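Local coordinates for exported gluconolactonase (Xanthomonas campestris pv. campestris, PDB 3DR2), which probably hydrolyses glucono-1,5-lactone to gluconate, as a calcium-binding six-bladed beta-propeller enzyme of the SMP-30/gluconolactonase family, at residues 44-49 against 62-67; 84-89 against 104-109. All coordinates share one frame; numbering follows the deposited sequence.

Overall arrangement
The two contacts follow one another along the chain, in neighbouring sheets of the six-bladed propeller, with centres about 11 Å apart. Contact 1 pairs the edge strand 47-53 with its neighbour 58-63 and supplies Glu48 to the calcium site, shared with Asn134, Asn191, Asp242 and four waters. Contact 2 ties the loop entering the next sheet to the turn at 104-107. They touch directly. Ser62 OG lies 2.7 Å from Asn89 O, a probable hydrogen bond, and Arg67 O is 2.9 Å from Thr85 N, another probable one. Asn89 ND2 packs 3.1 Å from CD of Glu48, the calcium ligand. Both contacts reach the second subunit of the dimer.

Contact 1: 44-49 against 62-67; sequences ATWSEG and SDLVGR. With CA (calcium ion), chain D.
Ser47 and Glu48 pair with Asp63 and Ser62 in an antiparallel beta hairpin of the propeller, formed by strands 47-53 and 58-63. Glu48 and Ser62 are the hydrogen-bonded pair: Glu48 N donates to Ser62 O at 2.8 Å, and Ser62 N donates back to Glu48 O. Ser47 and Asp63 form the non-hydrogen-bonded pair. Past it, Leu64 N donates to Trp46 O.

The Asp63 carboxylate binds the backbone that leads into the first strand. Its chi1 of 177° sets CG anti to the backbone N, and the carboxylate oxygens lie against residues 44-46. Trp46 N meets OD2 of Asp63 at 3.0 Å in an almost straight bond (178°). Thr45 N reaches the same oxygen at 3.2 Å, from the same face of the carboxylate. Water 1 donates to Asp63 OD1 and also bonds Thr45 OG1.

Apolar contacts join the two segments beside these bonds. Val65 CG2 packs on Trp46 CB at 3.5 Å, while its CG1 meets Thr45 CG2. Leu64 lies alongside Trp46, with CB near ring atom CD1. Thr45 and Val65 also pack on Val65 and Thr45 of the second subunit, respectively.

The Glu48 side chain bends at chi2 (-85°), which sets CD. Its OE1 accepts from Gly49 N and Asn281 ND2, which should steady the carboxylate. Its OE2 binds the calcium ion at 2.5 Å.

Contact 2: 84-89 against 104-109; sequences ATAFTN and HGRRAI
Ala86 and Phe87 meet His104 and Gly105 in a loop-to-turn contact at one end of a four-stranded antiparallel propeller sheet. Residues 84-87 lead into strand 88-93. The turn at residues 104-107 links strand 99-103 to strand 108-112. Two backbone bonds join the loop and the turn. Gly105 N donates to Ala86 O at 2.7 Å, and His104 N donates to Phe87 O at 2.9 Å. Ala86 is the centre of an inverse gamma turn.

Side chains pack around these bonds. Gly105 CA lies 4.2 Å from Phe87 CD1, at the edge of the ring and near its plane. Phe87 CB packs on His104 CB at 3.7 Å. Ala86 CB touches Arg106 CG, also at 3.7 Å, and the guanidinium beyond forms a salt bridge to Glu103.

Asn89 reaches the His104 ring from the strand. Its CG is anti to the backbone N (chi1 -168°), and OD1 lies 3.1 Å from His104 NE2. The amide and imidazole planes are 74° apart. At the other ring nitrogen, His104 ND1 is hydrogen-bonded to Gln158 O.

Arg107 and Ala108 face Glu103 in a G1 beta bulge as strand 108-112 starts. The Phe87 side chain packs on Leu64 and Arg67, in the connection between strands 58-63 and 68-73 of the preceding sheet.

Contact 1: 44-49 against 62-67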
ATOM      1  N   ALA A  44      -8.370   1.012  -3.218  1.00 11.97           N
ATOM      2  CA  ALA A  44      -6.930   1.020  -3.483  1.00 13.11           C
ATOM      3  C   ALA A  44      -6.255   1.920  -2.455  1.00 12.94           C
ATOM      4  O   ALA A  44      -6.883   2.347  -1.489  1.00 14.19           O
ATOM      5  CB  ALA A  44      -6.664   1.557  -4.884  1.00 12.13           C
ATOM      6  N   THR A  45      -4.967   2.197  -2.639  1.00 11.89           N
ATOM      7  CA  THR A  45      -4.288   3.114  -1.733  1.00 11.82           C
ATOM      8  C   THR A  45      -3.818   4.354  -2.499  1.00 12.36           C
ATOM      9  O   THR A  45      -4.039   5.477  -2.062  1.00 12.63           O
ATOM     10  CB  THR A  45      -3.076   2.478  -1.037  1.00 11.06           C
ATOM     11  OG1 THR A  45      -3.512   1.413  -0.180  1.00 13.69           O
ATOM     12  CG2 THR A  45      -2.363   3.527  -0.190  1.00 12.98           C
ATOM     13  N   TRP A  46      -3.177   4.153  -3.649  1.00 12.25           N
ATOM     14  CA  TRP A  46      -2.697   5.284  -4.437  1.00 13.40           C
ATOM     15  C   TRP A  46      -2.937   5.012  -5.918  1.00 15.12           C
ATOM     16  O   TRP A  46      -2.057   4.520  -6.622  1.00 13.35           O
ATOM     17  CB  TRP A  46      -1.202   5.513  -4.163  1.00 17.25           C
ATOM     18  CG  TRP A  46      -0.631   6.778  -4.757  1.00 18.52           C
ATOM     19  CD1 TRP A  46      -0.474   7.066  -6.083  1.00 20.92           C
ATOM     20  CD2 TRP A  46      -0.098   7.899  -4.038  1.00 21.79           C
ATOM     21  NE1 TRP A  46       0.123   8.292  -6.235  1.00 22.96           N
ATOM     22  CE2 TRP A  46       0.366   8.826  -4.998  1.00 20.62           C
ATOM     23  CE3 TRP A  46       0.035   8.210  -2.677  1.00 21.64           C
ATOM     24  CZ2 TRP A  46       0.958  10.048  -4.641  1.00 22.74           C
ATOM     25  CZ3 TRP A  46       0.625   9.426  -2.320  1.00 22.71           C
ATOM     26  CH2 TRP A  46       1.079  10.327  -3.301  1.00 23.49           C
ATOM     27  N   SER A  47      -4.144   5.332  -6.373  1.00 12.94           N
ATOM     28  CA  SER A  47      -4.545   5.116  -7.760  1.00 11.56           C
ATOM     29  C   SER A  47      -3.833   6.066  -8.707  1.00 13.91           C
ATOM     30  O   SER A  47      -3.724   7.266  -8.436  1.00 11.98           O
ATOM     31  CB  SER A  47      -6.058   5.293  -7.898  1.00 13.96           C
ATOM     32  OG  SER A  47      -6.744   4.315  -7.133  1.00 13.23           O
ATOM     33  N   GLU A  48      -3.385   5.521  -9.833  1.00 12.95           N
ATOM     34  CA  GLU A  48      -2.651   6.297 -10.829  1.00 14.16           C
ATOM     35  C   GLU A  48      -2.713   5.663 -12.217  1.00 13.62           C
ATOM     36  O   GLU A  48      -3.222   4.558 -12.387  1.00 13.18           O
ATOM     37  CB  GLU A  48      -1.182   6.397 -10.400  1.00 18.44           C
ATOM     38  CG  GLU A  48      -0.732   7.785  -9.965  1.00 21.14           C
ATOM     39  CD  GLU A  48      -0.320   8.642 -11.132  1.00 23.90           C
ATOM     40  OE1 GLU A  48      -0.924   8.511 -12.219  1.00 24.61           O
ATOM     41  OE2 GLU A  48       0.609   9.461 -10.969  1.00 27.64           O
ATOM     42  N   GLY A  49      -2.190   6.397 -13.197  1.00 12.54           N
ATOM     43  CA  GLY A  49      -2.098   5.932 -14.572  1.00 12.67           C
ATOM     44  C   GLY A  49      -3.244   5.232 -15.283  1.00 14.86           C
ATOM     45  O   GLY A  49      -3.068   4.123 -15.797  1.00 11.90           O
ATOM     46  N   SER A  62      -3.290   1.859 -12.135  1.00 10.72           N
ATOM     47  CA  SER A  62      -2.424   1.294 -11.109  1.00 10.21           C
ATOM     48  C   SER A  62      -2.740   1.675  -9.681  1.00 12.18           C
ATOM     49  O   SER A  62      -3.207   2.771  -9.413  1.00 12.22           O
ATOM     50  CB  SER A  62      -0.970   1.732 -11.338  1.00 11.64           C
ATOM     51  OG  SER A  62      -0.503   1.368 -12.614  1.00 12.39           O
ATOM     52  N   ASP A  63      -2.487   0.748  -8.766  1.00 10.75           N
ATOM     53  CA  ASP A  63      -2.583   1.072  -7.352  1.00 11.98           C
ATOM     54  C   ASP A  63      -1.083   1.034  -7.066  1.00 12.98           C
ATOM     55  O   ASP A  63      -0.526  -0.020  -6.778  1.00 14.95           O
ATOM     56  CB  ASP A  63      -3.285   0.003  -6.526  1.00 13.52           C
ATOM     57  CG  ASP A  63      -3.302   0.353  -5.043  1.00 12.43           C
ATOM     58  OD1 ASP A  63      -3.951  -0.358  -4.250  1.00 15.50           O
ATOM     59  OD2 ASP A  63      -2.656   1.358  -4.666  1.00 14.32           O
ATOM     60  N   LEU A  64      -0.431   2.185  -7.196  1.00 13.02           N
ATOM     61  CA  LEU A  64       1.019   2.294  -7.015  1.00 14.59           C
ATOM     62  C   LEU A  64       1.530   1.706  -5.714  1.00 14.11           C
ATOM     63  O   LEU A  64       2.427   0.867  -5.708  1.00 13.58           O
ATOM     64  CB  LEU A  64       1.430   3.764  -7.096  1.00 15.69           C
ATOM     65  CG  LEU A  64       2.788   4.178  -7.682  1.00 21.92           C
ATOM     66  CD1 LEU A  64       3.149   5.532  -7.100  1.00 17.96           C
ATOM     67  CD2 LEU A  64       3.879   3.170  -7.387  1.00 18.81           C
ATOM     68  N   VAL A  65       0.959   2.154  -4.607  1.00 12.02           N
ATOM     69  CA  VAL A  65       1.380   1.692  -3.298  1.00 12.55           C
ATOM     70  C   VAL A  65       0.973   0.249  -3.000  1.00 12.93           C
ATOM     71  O   VAL A  65       1.679  -0.465  -2.285  1.00 11.57           O
ATOM     72  CB  VAL A  65       0.845   2.658  -2.221  1.00 12.75           C
ATOM     73  CG1 VAL A  65       1.144   2.137  -0.830  1.00 14.51           C
ATOM     74  CG2 VAL A  65       1.491   4.025  -2.419  1.00 13.88           C
ATOM     75  N   GLY A  66      -0.155  -0.175  -3.562  1.00 11.73           N
ATOM     76  CA  GLY A  66      -0.633  -1.534  -3.360  1.00 12.24           C
ATOM     77  C   GLY A  66       0.032  -2.526  -4.301  1.00 12.89           C
ATOM     78  O   GLY A  66      -0.199  -3.731  -4.215  1.00 11.56           O
ATOM     79  N   ARG A  67       0.846  -2.006  -5.216  1.00 12.42           N
ATOM     80  CA  ARG A  67       1.581  -2.822  -6.167  1.00 11.32           C
ATOM     81  C   ARG A  67       0.728  -3.741  -7.027  1.00 14.30           C
ATOM     82  O   ARG A  67       0.960  -4.948  -7.116  1.00 11.58           O
ATOM     83  CB  ARG A  67       2.661  -3.606  -5.417  1.00 13.60           C
ATOM     84  CG  ARG A  67       3.492  -2.688  -4.524  1.00 12.91           C
ATOM     85  CD  ARG A  67       4.517  -3.430  -3.680  1.00 14.23           C
ATOM     86  NE  ARG A  67       5.591  -4.002  -4.486  1.00 13.68           N
ATOM     87  CZ  ARG A  67       6.720  -4.489  -3.980  1.00 16.75           C
ATOM     88  NH1 ARG A  67       6.922  -4.474  -2.668  1.00 16.42           N
ATOM     89  NH2 ARG A  67       7.648  -4.991  -4.789  1.00 17.70           N
TER
HETATM   90 CA    CA D 707       2.043  11.048 -12.345  1.00  1.00          CA
HETATM   91  O   HOH W   1      -3.793  -0.816  -1.509  1.00 14.83           O
HETATM   92  O   HOH W   2       1.291  11.855 -14.471  1.00 14.52           O
HETATM   93  O   HOH W   3       2.840  10.298 -10.049  1.00 16.93           O
HETATM   94  O   HOH W   4       1.808   8.907 -13.422  1.00 13.53           O
HETATM   95  O   HOH W   5      -0.397  10.906 -12.520  1.00 24.65           O

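Contact 2: 84-89 against 104-109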
ATOM      1  N   ALA A  84       1.530  -7.864  -7.466  1.00 15.71           N
ATOM      2  CA  ALA A  84       2.846  -7.731  -6.838  1.00 16.61           C
ATOM      3  C   ALA A  84       3.836  -7.065  -7.783  1.00 17.28           C
ATOM      4  O   ALA A  84       4.958  -7.545  -7.982  1.00 17.56           O
ATOM      5  CB  ALA A  84       3.359  -9.107  -6.414  1.00 18.85           C
ATOM      6  N   THR A  85       3.421  -5.936  -8.346  1.00 13.58           N
ATOM      7  CA  THR A  85       4.239  -5.197  -9.301  1.00 14.34           C
ATOM      8  C   THR A  85       5.441  -4.491  -8.678  1.00 14.45           C
ATOM      9  O   THR A  85       5.518  -4.314  -7.458  1.00 12.45           O
ATOM     10  CB  THR A  85       3.415  -4.126  -9.995  1.00 13.20           C
ATOM     11  OG1 THR A  85       3.151  -3.073  -9.061  1.00 13.18           O
ATOM     12  CG2 THR A  85       2.093  -4.698 -10.477  1.00 15.98           C
ATOM     13  N   ALA A  86       6.378  -4.099  -9.536  1.00 13.07           N
ATOM     14  CA  ALA A  86       7.558  -3.374  -9.098  1.00 14.34           C
ATOM     15  C   ALA A  86       7.174  -1.893  -9.118  1.00 17.54           C
ATOM     16  O   ALA A  86       7.785  -1.072  -9.813  1.00 14.31           O
ATOM     17  CB  ALA A  86       8.737  -3.646 -10.047  1.00 16.64           C
ATOM     18  N   PHE A  87       6.129  -1.575  -8.364  1.00 12.79           N
ATOM     19  CA  PHE A  87       5.623  -0.216  -8.246  1.00 13.78           C
ATOM     20  C   PHE A  87       5.284   0.442  -9.575  1.00 13.93           C
ATOM     21  O   PHE A  87       5.807   1.505  -9.912  1.00 13.37           O
ATOM     22  CB  PHE A  87       6.616   0.648  -7.463  1.00 13.28           C
ATOM     23  CG  PHE A  87       6.887   0.137  -6.081  1.00 14.60           C
ATOM     24  CD1 PHE A  87       7.983  -0.683  -5.830  1.00 15.19           C
ATOM     25  CD2 PHE A  87       6.010   0.423  -5.040  1.00 15.21           C
ATOM     26  CE1 PHE A  87       8.199  -1.212  -4.559  1.00 14.02           C
ATOM     27  CE2 PHE A  87       6.216  -0.102  -3.769  1.00 15.59           C
ATOM     28  CZ  PHE A  87       7.311  -0.921  -3.527  1.00 15.66           C
ATOM     29  N   THR A  88       4.398  -0.203 -10.325  1.00 11.95           N
ATOM     30  CA  THR A  88       3.954   0.317 -11.609  1.00 13.50           C
ATOM     31  C   THR A  88       3.126   1.580 -11.380  1.00 14.45           C
ATOM     32  O   THR A  88       2.264   1.615 -10.495  1.00 12.26           O
ATOM     33  CB  THR A  88       3.113  -0.733 -12.348  1.00 14.14           C
ATOM     34  OG1 THR A  88       3.918  -1.890 -12.580  1.00 15.77           O
ATOM     35  CG2 THR A  88       2.625  -0.199 -13.687  1.00 12.84           C
ATOM     36  N   ASN A  89       3.403   2.607 -12.176  1.00 11.49           N
ATOM     37  CA  ASN A  89       2.719   3.893 -12.078  1.00 13.45           C
ATOM     38  C   ASN A  89       1.899   4.133 -13.345  1.00 14.49           C
ATOM     39  O   ASN A  89       0.798   3.610 -13.481  1.00 14.22           O
ATOM     40  CB  ASN A  89       3.760   5.010 -11.873  1.00 13.48           C
ATOM     41  CG  ASN A  89       3.132   6.342 -11.474  1.00 15.31           C
ATOM     42  OD1 ASN A  89       3.817   7.236 -10.959  1.00 17.90           O
ATOM     43  ND2 ASN A  89       1.836   6.484 -11.713  1.00 11.07           N
ATOM     44  N   HIS A 104       8.301   2.223 -11.203  1.00 13.28           N
ATOM     45  CA  HIS A 104       9.212   2.898 -10.276  1.00 14.42           C
ATOM     46  C   HIS A 104      10.265   1.927  -9.764  1.00 16.10           C
ATOM     47  O   HIS A 104      11.435   2.280  -9.634  1.00 16.28           O
ATOM     48  CB  HIS A 104       8.465   3.444  -9.053  1.00 15.41           C
ATOM     49  CG  HIS A 104       7.723   4.725  -9.285  1.00 15.02           C
ATOM     50  ND1 HIS A 104       7.164   5.442  -8.248  1.00 13.77           N
ATOM     51  CD2 HIS A 104       7.434   5.411 -10.416  1.00 14.75           C
ATOM     52  CE1 HIS A 104       6.563   6.515  -8.730  1.00 14.02           C
ATOM     53  NE2 HIS A 104       6.710   6.519 -10.043  1.00 14.07           N
ATOM     54  N   GLY A 105       9.828   0.710  -9.454  1.00 14.67           N
ATOM     55  CA  GLY A 105      10.723  -0.303  -8.926  1.00 16.33           C
ATOM     56  C   GLY A 105      11.824  -0.747  -9.865  1.00 17.04           C
ATOM     57  O   GLY A 105      13.009  -0.678  -9.518  1.00 16.85           O
ATOM     58  N   ARG A 106      11.448  -1.222 -11.047  1.00 15.81           N
ATOM     59  CA  ARG A 106      12.448  -1.665 -12.009  1.00 16.33           C
ATOM     60  C   ARG A 106      13.087  -0.471 -12.712  1.00 18.44           C
ATOM     61  O   ARG A 106      14.043  -0.631 -13.477  1.00 17.06           O
ATOM     62  CB  ARG A 106      11.826  -2.636 -13.027  1.00 18.15           C
ATOM     63  CG  ARG A 106      11.587  -4.029 -12.439  1.00 19.15           C
ATOM     64  CD  ARG A 106      11.382  -5.097 -13.502  1.00 21.61           C
ATOM     65  NE  ARG A 106      10.039  -5.070 -14.073  1.00 20.22           N
ATOM     66  CZ  ARG A 106       9.585  -5.961 -14.950  1.00 22.09           C
ATOM     67  NH1 ARG A 106       8.346  -5.865 -15.413  1.00 21.36           N
ATOM     68  NH2 ARG A 106      10.371  -6.946 -15.370  1.00 23.20           N
ATOM     69  N   ARG A 107      12.559   0.721 -12.430  1.00 16.56           N
ATOM     70  CA  ARG A 107      13.053   1.973 -13.008  1.00 16.67           C
ATOM     71  C   ARG A 107      13.152   1.817 -14.521  1.00 18.40           C
ATOM     72  O   ARG A 107      14.213   1.994 -15.121  1.00 19.85           O
ATOM     73  CB  ARG A 107      14.415   2.321 -12.383  1.00 18.18           C
ATOM     74  CG  ARG A 107      14.308   2.561 -10.878  1.00 17.92           C
ATOM     75  CD  ARG A 107      15.647   2.574 -10.152  1.00 20.78           C
ATOM     76  NE  ARG A 107      16.520   3.669 -10.572  1.00 20.93           N
ATOM     77  CZ  ARG A 107      17.707   3.926 -10.030  1.00 22.11           C
ATOM     78  NH1 ARG A 107      18.167   3.170  -9.041  1.00 21.26           N
ATOM     79  NH2 ARG A 107      18.443   4.930 -10.486  1.00 21.01           N
ATOM     80  N   ALA A 108      12.019   1.506 -15.140  1.00 16.65           N
ATOM     81  CA  ALA A 108      12.006   1.279 -16.571  1.00 15.96           C
ATOM     82  C   ALA A 108      10.625   1.314 -17.183  1.00 17.19           C
ATOM     83  O   ALA A 108       9.624   1.501 -16.492  1.00 14.83           O
ATOM     84  CB  ALA A 108      12.642  -0.074 -16.858  1.00 19.53           C
ATOM     85  N   ILE A 109      10.604   1.143 -18.502  1.00 15.35           N
ATOM     86  CA  ILE A 109       9.374   1.073 -19.278  1.00 14.78           C
ATOM     87  C   ILE A 109       9.239  -0.403 -19.634  1.00 16.30           C
ATOM     88  O   ILE A 109      10.184  -1.006 -20.154  1.00 15.33           O
ATOM     89  CB  ILE A 109       9.473   1.872 -20.593  1.00 17.50           C
ATOM     90  CG1 ILE A 109       9.726   3.350 -20.295  1.00 15.91           C
ATOM     91  CG2 ILE A 109       8.191   1.696 -21.403  1.00 17.79           C
ATOM     92  CD1 ILE A 109       8.625   4.023 -19.483  1.00 13.54           C
TER